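Local coordinates for DNA topoisomerase 2-associated protein PAT1 (Saccharomyces cerevisiae, PDB 5LMG), which activates mRNA decapping and represses translation, its C-terminal helical domain directly binding the decapping enzyme Dcp2 and the exonuclease Xrn1, at residues Met99-Asp103 / Lys156-Phe160; Ile106-Pro110 / Leu159-Ile164. The protein carries 2 engineered substitutions. All coordinates share one frame; numbering follows the deposited sequence.

Interaction 1. Residues Met99-Asp103 / Lys156-Phe160; sequences MLSFD and KVDLF
Leu100 brings its CD2 methyl to the edge of the Phe160 ring, close to the ring plane, 3.9 Å from CE2; the two side chains stand at about a right angle. Phe160 reaches across because its CG lies anti to the backbone N (chi1 -166°), which turns the ring toward the loop, where Leu135 and Ile137 also touch it. Next along the chain, Ser101 offers its main-chain O rather than its hydroxyl: Lys156 NZ donates to it at 2.8 Å. The C=O...N angle is 134°, and the ammonium lies 35° out of the carbonyl plane, so it approaches from one side of that plane. Phe102, at the N-cap position, contributes mainly its CA, 3.9 Å from Lys156 NZ. Its side chain touches Ile51, Leu52 and Ile55 of helix 48-70. Asp103 then forms a salt bridge to Lys156, whose hydrogen bond from NZ to Asp103 OD1, 3.4 Å, is weak, and the same oxygen sits 3.5 Å from Leu159 CD2. A water 2.8 Å from Lys156 NZ accepts from it and from Asp103 N, and donates to Asp103 OD2 at 2.7 Å. The lysine chain gets there by bending at chi3 and chi4, which turns the ammonium toward the loop, onto the Ser101 carbonyl. A methionine at Lys156 would probably leave the Ser101 carbonyl and the Asp103 carboxylate without their charged partner and let the loop shift. A type I beta turn from Met99 to Phe102, with Phe102 as N-cap, joins helix 95-99 to helix 103-114, and a lysine of helix 151-174 grips the turn where the next helix starts, within a mainly helical domain of the TPR-related Pat1 family.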
loop_
_atom_site.group_PDB
_atom_site.type_symbol
_atom_site.label_atom_id
_atom_site.label_comp_id
_atom_site.label_asym_id
_atom_site.label_seq_id
_atom_site.Cartn_x
_atom_site.Cartn_y
_atom_site.Cartn_z
ATOM N N MET A 99 7.407 -14.206 -12.493
ATOM C CA MET A 99 8.423 -14.645 -11.520
ATOM C C MET A 99 8.075 -14.145 -10.108
ATOM O O MET A 99 8.378 -14.816 -9.118
ATOM C CB MET A 99 9.837 -14.193 -11.937
ATOM C CG MET A 99 10.457 -15.087 -13.004
ATOM S SD MET A 99 12.263 -14.929 -13.211
ATOM C CE MET A 99 12.347 -13.465 -14.205
ATOM N N LEU A 100 7.383 -12.995 -10.044
ATOM C CA LEU A 100 6.918 -12.336 -8.828
ATOM C C LEU A 100 5.711 -13.055 -8.184
ATOM O O LEU A 100 5.327 -12.699 -7.075
ATOM C CB LEU A 100 6.609 -10.855 -9.122
ATOM C CG LEU A 100 7.682 -9.811 -8.769
ATOM C CD1 LEU A 100 8.952 -10.021 -9.553
ATOM C CD2 LEU A 100 7.184 -8.407 -9.068
ATOM N N SER A 101 5.120 -14.059 -8.876
ATOM C CA SER A 101 4.029 -14.905 -8.358
ATOM C C SER A 101 4.589 -15.933 -7.378
ATOM O O SER A 101 3.817 -16.522 -6.635
ATOM C CB SER A 101 3.343 -15.674 -9.484
ATOM O OG SER A 101 2.564 -14.838 -10.317
ATOM N N PHE A 102 5.914 -16.186 -7.411
ATOM C CA PHE A 102 6.579 -17.176 -6.562
ATOM C C PHE A 102 7.411 -16.517 -5.466
ATOM O O PHE A 102 8.070 -15.505 -5.728
ATOM C CB PHE A 102 7.455 -18.106 -7.416
ATOM C CG PHE A 102 6.681 -18.910 -8.437
ATOM C CD1 PHE A 102 6.099 -20.126 -8.094
ATOM C CD2 PHE A 102 6.515 -18.441 -9.738
ATOM C CE1 PHE A 102 5.365 -20.859 -9.031
ATOM C CE2 PHE A 102 5.774 -19.172 -10.674
ATOM C CZ PHE A 102 5.208 -20.377 -10.315
ATOM N N ASP A 103 7.387 -17.092 -4.240
ATOM C CA ASP A 103 8.156 -16.574 -3.089
ATOM C C ASP A 103 9.641 -16.470 -3.395
ATOM O O ASP A 103 10.275 -15.489 -2.998
ATOM C CB ASP A 103 7.951 -17.425 -1.833
ATOM C CG ASP A 103 6.507 -17.595 -1.452
ATOM O OD1 ASP A 103 5.823 -16.564 -1.228
ATOM O OD2 ASP A 103 6.049 -18.751 -1.402
ATOM N N LYS A 156 1.860 -14.799 1.509
ATOM C CA LYS A 156 2.473 -14.327 0.262
ATOM C C LYS A 156 2.351 -12.801 0.126
ATOM O O LYS A 156 3.322 -12.141 -0.269
ATOM C CB LYS A 156 1.861 -15.020 -0.952
ATOM C CG LYS A 156 2.339 -16.458 -1.135
ATOM C CD LYS A 156 1.735 -17.141 -2.366
ATOM C CE LYS A 156 2.270 -16.628 -3.692
ATOM N NZ LYS A 156 3.717 -16.930 -3.873
ATOM N N VAL A 157 1.178 -12.247 0.515
ATOM C CA VAL A 157 0.875 -10.812 0.482
ATOM C C VAL A 157 1.809 -10.074 1.455
ATOM O O VAL A 157 2.436 -9.095 1.051
ATOM C CB VAL A 157 -0.640 -10.513 0.722
ATOM C CG1 VAL A 157 -0.910 -9.007 0.847
ATOM C CG2 VAL A 157 -1.505 -11.110 -0.395
ATOM N N ASP A 158 1.946 -10.580 2.705
ATOM C CA ASP A 158 2.826 -10.004 3.733
ATOM C C ASP A 158 4.310 -10.020 3.279
ATOM O O ASP A 158 5.030 -9.049 3.535
ATOM C CB ASP A 158 2.663 -10.737 5.082
ATOM C CG ASP A 158 1.256 -10.758 5.673
ATOM O OD1 ASP A 158 0.418 -9.913 5.267
ATOM O OD2 ASP A 158 0.999 -11.599 6.560
ATOM N N LEU A 159 4.741 -11.108 2.587
ATOM C CA LEU A 159 6.101 -11.235 2.046
ATOM C C LEU A 159 6.370 -10.161 0.982
ATOM O O LEU A 159 7.377 -9.461 1.077
ATOM C CB LEU A 159 6.388 -12.644 1.476
ATOM C CG LEU A 159 7.823 -12.863 0.939
ATOM C CD1 LEU A 159 8.831 -13.008 2.075
ATOM C CD2 LEU A 159 7.887 -14.061 -0.001
ATOM N N PHE A 160 5.482 -10.055 -0.035
ATOM C CA PHE A 160 5.574 -9.068 -1.105
ATOM C C PHE A 160 5.625 -7.660 -0.514
ATOM O O PHE A 160 6.473 -6.868 -0.917
ATOM C CB PHE A 160 4.387 -9.199 -2.069
ATOM C CG PHE A 160 4.577 -8.460 -3.371
ATOM C CD1 PHE A 160 4.362 -7.087 -3.449
ATOM C CD2 PHE A 160 4.965 -9.133 -4.521
ATOM C CE1 PHE A 160 4.527 -6.403 -4.659
ATOM C CE2 PHE A 160 5.137 -8.448 -5.729
ATOM C CZ PHE A 160 4.916 -7.088 -5.786
HETATM O O HOH W 1 5.132 -19.366 -3.895
#

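Interaction 2. Residues Ile106-Pro110 / Leu159-Ile164; sequences IKIMP and LFQMII
Ile106 O takes a hydrogen bond from Met109 N, three residues on (N to O 3.2 Å), and Ile163 CG2 packs 3.4 Å away from it. Pro110 has no N-H to give this carbonyl, so the helix kinks, and Pro110 CD lies 3.8 Å from Ile163 CG2. The side chain of Ile106 is a knob in a hole formed by Leu159, Phe160, Ile163 and Ile164. Its CG2, anti to the backbone N, goes deep between the branches, 3.9 Å from both Leu159 CD2 and Ile164 CD1. The other branch runs out to the Phe160 ring, where Ile106 CD1 meets Phe160 CD2 at 3.8 Å, at the ring's edge near its plane. This is knobs-into-holes packing of nearly parallel helices: the short segments run at 10° with axes 9.2 Å apart, consistent with the stacked helices of a TPR-like alpha-alpha superhelix. Ile164 does double duty, laying CG1 over the centre of the Phe160 ring, 3.5 Å above its plane, while its CD1 reaches Met109 CG. Toward the solvent, Lys107 lends only the apolar part of its chain: CG lies 3.8 Å from Ile163 CD1, and its CD touches Leu159 CD2, the two side chains crossing at about a right angle.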
loop_
_atom_site.group_PDB
_atom_site.type_symbol
_atom_site.label_atom_id
_atom_site.label_comp_id
_atom_site.label_asym_id
_atom_site.label_seq_id
_atom_site.Cartn_x
_atom_site.Cartn_y
_atom_site.Cartn_z
ATOM N N ILE A 106 10.312 -13.333 -5.393
ATOM C CA ILE A 106 10.219 -12.198 -4.460
ATOM C C ILE A 106 11.472 -12.076 -3.560
ATOM O O ILE A 106 12.047 -10.989 -3.450
ATOM C CB ILE A 106 8.890 -12.264 -3.622
ATOM C CG1 ILE A 106 7.640 -12.127 -4.534
ATOM C CG2 ILE A 106 8.867 -11.199 -2.478
ATOM C CD1 ILE A 106 6.328 -12.590 -3.879
ATOM N N LYS A 107 11.903 -13.197 -2.947
ATOM C CA LYS A 107 13.014 -13.213 -1.995
ATOM C C LYS A 107 14.393 -12.819 -2.589
ATOM O O LYS A 107 15.195 -12.254 -1.856
ATOM C CB LYS A 107 13.075 -14.545 -1.244
ATOM C CG LYS A 107 12.064 -14.573 -0.090
ATOM C CD LYS A 107 11.448 -15.945 0.118
ATOM C CE LYS A 107 11.953 -16.591 1.379
ATOM N NZ LYS A 107 11.443 -17.980 1.537
ATOM N N ILE A 108 14.634 -13.035 -3.898
ATOM C CA ILE A 108 15.912 -12.681 -4.547
ATOM C C ILE A 108 15.994 -11.180 -4.958
ATOM O O ILE A 108 17.089 -10.696 -5.258
ATOM C CB ILE A 108 16.221 -13.641 -5.738
ATOM C CG1 ILE A 108 17.702 -13.581 -6.203
ATOM C CG2 ILE A 108 15.270 -13.459 -6.916
ATOM C CD1 ILE A 108 18.552 -14.649 -5.674
ATOM N N MET A 109 14.845 -10.459 -4.970
ATOM C CA MET A 109 14.741 -9.058 -5.396
ATOM C C MET A 109 15.730 -8.087 -4.706
ATOM O O MET A 109 16.366 -7.343 -5.452
ATOM C CB MET A 109 13.303 -8.542 -5.287
ATOM C CG MET A 109 12.901 -7.645 -6.446
ATOM S SD MET A 109 13.276 -8.304 -8.094
ATOM C CE MET A 109 12.255 -9.695 -8.134
ATOM N N PRO A 110 15.943 -8.071 -3.355
ATOM C CA PRO A 110 16.941 -7.131 -2.795
ATOM C C PRO A 110 18.369 -7.396 -3.290
ATOM O O PRO A 110 19.111 -6.445 -3.549
ATOM C CB PRO A 110 16.804 -7.298 -1.272
ATOM C CG PRO A 110 15.512 -8.013 -1.059
ATOM C CD PRO A 110 15.294 -8.855 -2.279
ATOM N N LEU A 159 4.741 -11.108 2.587
ATOM C CA LEU A 159 6.101 -11.235 2.046
ATOM C C LEU A 159 6.370 -10.161 0.982
ATOM O O LEU A 159 7.377 -9.461 1.077
ATOM C CB LEU A 159 6.388 -12.644 1.476
ATOM C CG LEU A 159 7.823 -12.863 0.939
ATOM C CD1 LEU A 159 8.831 -13.008 2.075
ATOM C CD2 LEU A 159 7.887 -14.061 -0.001
ATOM N N PHE A 160 5.482 -10.055 -0.035
ATOM C CA PHE A 160 5.574 -9.068 -1.105
ATOM C C PHE A 160 5.625 -7.660 -0.514
ATOM O O PHE A 160 6.473 -6.868 -0.917
ATOM C CB PHE A 160 4.387 -9.199 -2.069
ATOM C CG PHE A 160 4.577 -8.460 -3.371
ATOM C CD1 PHE A 160 4.362 -7.087 -3.449
ATOM C CD2 PHE A 160 4.965 -9.133 -4.521
ATOM C CE1 PHE A 160 4.527 -6.403 -4.659
ATOM C CE2 PHE A 160 5.137 -8.448 -5.729
ATOM C CZ PHE A 160 4.916 -7.088 -5.786
ATOM N N GLN A 161 4.771 -7.382 0.487
ATOM C CA GLN A 161 4.701 -6.109 1.201
ATOM C C GLN A 161 6.041 -5.746 1.863
ATOM O O GLN A 161 6.548 -4.645 1.646
ATOM C CB GLN A 161 3.550 -6.146 2.231
ATOM C CG GLN A 161 3.463 -4.950 3.204
ATOM C CD GLN A 161 2.889 -3.687 2.592
ATOM O OE1 GLN A 161 1.955 -3.716 1.780
ATOM N NE2 GLN A 161 3.418 -2.538 3.006
ATOM N N MET A 162 6.612 -6.681 2.642
ATOM C CA MET A 162 7.854 -6.523 3.392
ATOM C C MET A 162 9.092 -6.315 2.493
ATOM O O MET A 162 9.904 -5.432 2.773
ATOM C CB MET A 162 8.043 -7.730 4.332
ATOM C CG MET A 162 9.236 -7.623 5.244
ATOM S SD MET A 162 9.645 -9.194 6.036
ATOM C CE MET A 162 10.472 -10.039 4.711
ATOM N N ILE A 163 9.239 -7.127 1.436
ATOM C CA ILE A 163 10.407 -7.083 0.559
ATOM C C ILE A 163 10.284 -6.041 -0.560
ATOM O O ILE A 163 11.106 -5.125 -0.606
ATOM C CB ILE A 163 10.746 -8.505 0.025
ATOM C CG1 ILE A 163 11.280 -9.393 1.178
ATOM C CG2 ILE A 163 11.730 -8.449 -1.168
ATOM C CD1 ILE A 163 11.519 -10.890 0.855
ATOM N N ILE A 164 9.291 -6.198 -1.467
ATOM C CA ILE A 164 9.108 -5.354 -2.645
ATOM C C ILE A 164 8.871 -3.865 -2.319
ATOM O O ILE A 164 9.551 -3.006 -2.901
ATOM C CB ILE A 164 8.015 -5.920 -3.599
ATOM C CG1 ILE A 164 8.218 -7.445 -3.899
ATOM C CG2 ILE A 164 7.871 -5.093 -4.883
ATOM C CD1 ILE A 164 9.590 -7.925 -4.545
#

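How the interactions relate
From the N terminus the chain passes through 99-103 and, within three residues, 106-110, then travels through helices 118-130 and 136-141 before returning on helix 151-174. Interaction 1 closes that excursion from the corner before helix 103-114, and interaction 2 closes it again from the helix itself. The partners follow the same order on both sides, so the two loops overlap and cross rather than nest. Leu159 and Phe160 serve both contacts. The neighbours also touch directly, Leu100 CD1 lying 3.6 Å from Met109 CE. Together they fasten helix 103-114, from its start to its proline kink, along helix 151-174.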